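Local coordinates for protein endoglucanase FnCel5A (Fervidobacterium nodosum, PDB 3NCO) that probably hydrolyses internal beta-1,4-glucosidic bonds of cellulose, as a glycoside hydrolase family 5 endoglucanase with a TIM-barrel fold, at residues A[73-78]-A[123-128]. Residues are numbered along the deposited sequence; the frame is centred on the assembly and turned at random.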
ATOM      1  N   PRO A  73     -14.306  23.754   3.400  1.00 29.36           N
ATOM      2  CA  PRO A  73     -14.122  22.306   3.624  1.00 26.70           C
ATOM      3  C   PRO A  73     -13.040  21.627   2.763  1.00 24.29           C
ATOM      4  O   PRO A  73     -13.144  20.423   2.480  1.00 22.81           O
ATOM      5  CB  PRO A  73     -15.498  21.740   3.242  1.00 27.62           C
ATOM      6  CG  PRO A  73     -15.919  22.622   2.089  1.00 28.51           C
ATOM      7  CD  PRO A  73     -15.311  23.999   2.342  1.00 29.56           C
ATOM      8  N   TYR A  74     -12.028  22.387   2.366  1.00 23.51           N
ATOM      9  CA  TYR A  74     -10.801  21.810   1.756  1.00 22.97           C
ATOM     10  C   TYR A  74     -11.097  21.111   0.428  1.00 23.17           C
ATOM     11  O   TYR A  74     -10.710  19.961   0.220  1.00 20.89           O
ATOM     12  CB  TYR A  74     -10.135  20.821   2.718  1.00 23.64           C
ATOM     13  CG  TYR A  74      -9.951  21.397   4.104  1.00 22.34           C
ATOM     14  CD1 TYR A  74      -9.135  22.507   4.309  1.00 25.33           C
ATOM     15  CD2 TYR A  74     -10.625  20.845   5.205  1.00 21.46           C
ATOM     16  CE1 TYR A  74      -9.007  23.064   5.589  1.00 26.07           C
ATOM     17  CE2 TYR A  74     -10.509  21.395   6.493  1.00 22.09           C
ATOM     18  CZ  TYR A  74      -9.695  22.486   6.655  1.00 24.73           C
ATOM     19  OH  TYR A  74      -9.566  23.017   7.908  1.00 27.80           O
ATOM     20  N   GLU A  75     -11.728  21.833  -0.487  1.00 23.28           N
ATOM     21  CA  GLU A  75     -12.069  21.290  -1.795  1.00 24.20           C
ATOM     22  C   GLU A  75     -10.815  20.804  -2.497  1.00 22.91           C
ATOM     23  O   GLU A  75      -9.834  21.529  -2.576  1.00 22.44           O
ATOM     24  CB  GLU A  75     -12.710  22.355  -2.683  1.00 26.72           C
ATOM     25  CG  GLU A  75     -13.948  21.877  -3.342  1.00 32.93           C
ATOM     26  CD  GLU A  75     -15.120  21.940  -2.361  1.00 40.71           C
ATOM     27  OE1 GLU A  75     -15.463  20.895  -1.751  1.00 40.10           O
ATOM     28  OE2 GLU A  75     -15.697  23.055  -2.198  1.00 48.05           O
ATOM     29  N   ILE A  76     -10.871  19.588  -3.037  1.00 21.47           N
ATOM     30  CA  ILE A  76      -9.803  19.082  -3.866  1.00 20.54           C
ATOM     31  C   ILE A  76      -9.802  19.857  -5.211  1.00 21.10           C
ATOM     32  O   ILE A  76     -10.855  20.036  -5.855  1.00 21.24           O
ATOM     33  CB  ILE A  76     -10.020  17.589  -4.145  1.00 19.68           C
ATOM     34  CG1 ILE A  76     -10.054  16.807  -2.821  1.00 21.11           C
ATOM     35  CG2 ILE A  76      -8.945  17.085  -5.091  1.00 19.39           C
ATOM     36  CD1 ILE A  76     -10.447  15.312  -3.022  1.00 20.43           C
ATOM     37  N   ASP A  77      -8.606  20.285  -5.611  1.00 20.51           N
ATOM     38  CA  ASP A  77      -8.418  20.877  -6.939  1.00 21.63           C
ATOM     39  C   ASP A  77      -9.012  19.985  -8.054  1.00 21.90           C
ATOM     40  O   ASP A  77      -8.658  18.799  -8.196  1.00 20.32           O
ATOM     41  CB  ASP A  77      -6.939  21.165  -7.214  1.00 21.78           C
ATOM     42  CG  ASP A  77      -6.325  22.159  -6.199  1.00 27.19           C
ATOM     43  OD1 ASP A  77      -7.044  23.063  -5.650  1.00 29.33           O
ATOM     44  OD2 ASP A  77      -5.108  22.060  -5.984  1.00 25.87           O
ATOM     45  N   LYS A  78      -9.861  20.585  -8.889  1.00 22.32           N
ATOM     46  CA  LYS A  78     -10.533  19.827  -9.956  1.00 22.31           C
ATOM     47  C   LYS A  78      -9.550  19.082 -10.895  1.00 21.43           C
ATOM     48  O   LYS A  78      -9.725  17.892 -11.230  1.00 22.16           O
ATOM     49  CB  LYS A  78     -11.467  20.735 -10.767  1.00 24.11           C
ATOM     50  CG  LYS A  78     -12.043  20.001 -11.971  1.00 28.74           C
ATOM     51  CD  LYS A  78     -13.162  20.806 -12.632  1.00 32.66           C
ATOM     52  CE  LYS A  78     -13.976  19.949 -13.654  1.00 34.55           C
ATOM     53  NZ  LYS A  78     -13.195  19.385 -14.801  1.00 39.00           N
ATOM     54  N   TRP A 123     -11.559  12.526   2.317  1.00 16.67           N
ATOM     55  CA  TRP A 123     -12.240  11.280   2.028  1.00 17.11           C
ATOM     56  C   TRP A 123     -13.733  11.444   1.725  1.00 17.29           C
ATOM     57  O   TRP A 123     -14.309  10.665   0.930  1.00 17.60           O
ATOM     58  CB  TRP A 123     -11.954  10.244   3.110  1.00 16.66           C
ATOM     59  CG  TRP A 123     -10.697   9.446   2.709  1.00 14.90           C
ATOM     60  CD1 TRP A 123      -9.420   9.467   3.306  1.00 15.86           C
ATOM     61  CD2 TRP A 123     -10.587   8.591   1.584  1.00 16.65           C
ATOM     62  NE1 TRP A 123      -8.571   8.627   2.618  1.00 17.14           N
ATOM     63  CE2 TRP A 123      -9.255   8.102   1.540  1.00 17.72           C
ATOM     64  CE3 TRP A 123     -11.505   8.189   0.599  1.00 18.55           C
ATOM     65  CZ2 TRP A 123      -8.825   7.203   0.538  1.00 15.45           C
ATOM     66  CZ3 TRP A 123     -11.106   7.310  -0.365  1.00 16.24           C
ATOM     67  CH2 TRP A 123      -9.763   6.808  -0.419  1.00 16.39           C
ATOM     68  N   LYS A 124     -14.378  12.431   2.339  1.00 18.52           N
ATOM     69  CA  LYS A 124     -15.779  12.688   1.980  1.00 19.34           C
ATOM     70  C   LYS A 124     -15.854  12.970   0.475  1.00 19.21           C
ATOM     71  O   LYS A 124     -16.747  12.467  -0.245  1.00 20.60           O
ATOM     72  CB  LYS A 124     -16.291  13.878   2.777  1.00 20.66           C
ATOM     73  CG  LYS A 124     -17.713  14.266   2.427  1.00 25.11           C
ATOM     74  CD  LYS A 124     -18.182  15.343   3.405  1.00 25.66           C
ATOM     75  CE  LYS A 124     -19.709  15.631   3.270  1.00 32.46           C
ATOM     76  NZ  LYS A 124     -20.528  14.515   3.929  1.00 36.84           N
ATOM     77  N   GLN A 125     -14.914  13.763  -0.005  1.00 18.24           N
ATOM     78  CA  GLN A 125     -14.864  14.124  -1.405  1.00 19.62           C
ATOM     79  C   GLN A 125     -14.450  12.974  -2.335  1.00 18.90           C
ATOM     80  O   GLN A 125     -15.018  12.836  -3.423  1.00 19.14           O
ATOM     81  CB  GLN A 125     -13.900  15.261  -1.581  1.00 18.68           C
ATOM     82  CG  GLN A 125     -14.476  16.524  -1.007  1.00 20.36           C
ATOM     83  CD  GLN A 125     -13.467  17.628  -1.106  1.00 21.10           C
ATOM     84  OE1 GLN A 125     -13.254  18.155  -2.179  1.00 22.33           O
ATOM     85  NE2 GLN A 125     -12.763  17.914  -0.007  1.00 21.03           N
ATOM     86  N   VAL A 126     -13.420  12.232  -1.983  1.00 18.53           N
ATOM     87  CA  VAL A 126     -12.949  11.140  -2.838  1.00 17.96           C
ATOM     88  C   VAL A 126     -14.038  10.056  -2.916  1.00 18.82           C
ATOM     89  O   VAL A 126     -14.398   9.579  -4.042  1.00 19.23           O
ATOM     90  CB  VAL A 126     -11.654  10.527  -2.318  1.00 18.25           C
ATOM     91  CG1 VAL A 126     -11.240   9.346  -3.243  1.00 15.30           C
ATOM     92  CG2 VAL A 126     -10.539  11.587  -2.227  1.00 16.79           C
ATOM     93  N   ALA A 127     -14.639   9.740  -1.775  1.00 18.35           N
ATOM     94  CA  ALA A 127     -15.766   8.805  -1.770  1.00 18.98           C
ATOM     95  C   ALA A 127     -16.909   9.307  -2.635  1.00 18.74           C
ATOM     96  O   ALA A 127     -17.574   8.530  -3.358  1.00 19.68           O
ATOM     97  CB  ALA A 127     -16.271   8.510  -0.330  1.00 18.79           C
ATOM     98  N   GLN A 128     -17.239  10.603  -2.541  1.00 18.95           N
ATOM     99  CA  GLN A 128     -18.339  11.088  -3.366  1.00 19.54           C
ATOM    100  C   GLN A 128     -17.975  10.928  -4.832  1.00 19.49           C
ATOM    101  O   GLN A 128     -18.825  10.495  -5.666  1.00 21.30           O
ATOM    102  CB  GLN A 128     -18.621  12.549  -3.077  1.00 20.80           C
ATOM    103  CG  GLN A 128     -19.624  13.203  -4.058  1.00 22.95           C
ATOM    104  CD  GLN A 128     -21.056  12.741  -3.827  1.00 30.04           C
ATOM    105  OE1 GLN A 128     -21.427  12.402  -2.713  1.00 33.08           O
ATOM    106  NE2 GLN A 128     -21.863  12.722  -4.890  1.00 33.04           N
TER
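The carboxamide of Q125 grips the backbone of the 73-78 loop at two points, accepting from I76 N through OE1 and donating from NE2 to Y74 O. Both bonds are 2.9 Å long, measured I76 N to Q125 OE1 and Q125 NE2 to Y74 O, and nearly straight, with N-H...O angles of 167° and 169°. Because donor and acceptor of one amide bond to the backbone groups of Y74 and I76, the residues that flank E75, the flat group is fixed in rotation about chi3. Y74 O lies in the plane of the Q125 amide, whereas NE2 stands well above the plane of the Y74 carbonyl. NE2 also bonds to E121 O, one turn earlier on the same helix, which ties the amide back to its own backbone. Beyond CG the Q125 chain runs extended, carrying CD outward to the loop.

The tight part lies beneath the amide. The I76 and Q125 side chains run alongside one another, pointing opposite ways, and I76 CD1 reaches the foot of the glutamine at Q125 CB, 3.7 Å away. I76 CD1 also meets V126 CG2 at 3.8 Å, while I76 CG1 packs against Q125 OE1. W64 touches both I76 and V126, and I68 adds to the cover over I76, so this apolar side is buried.

The solvent side is looser: the exposed E75 side chain lies across that of Q125, roughly perpendicular, its carboxylate turned 83° from the amide plane, and E75 OE1 comes no nearer than 3.5 Å to Q125 OE1.

In the TIM barrel, the two-point amide contact joins the loop between strand 57-60 and helix 78-93 to helix 112-130, whose other flank packs through W123 and A127 on helix 151-168.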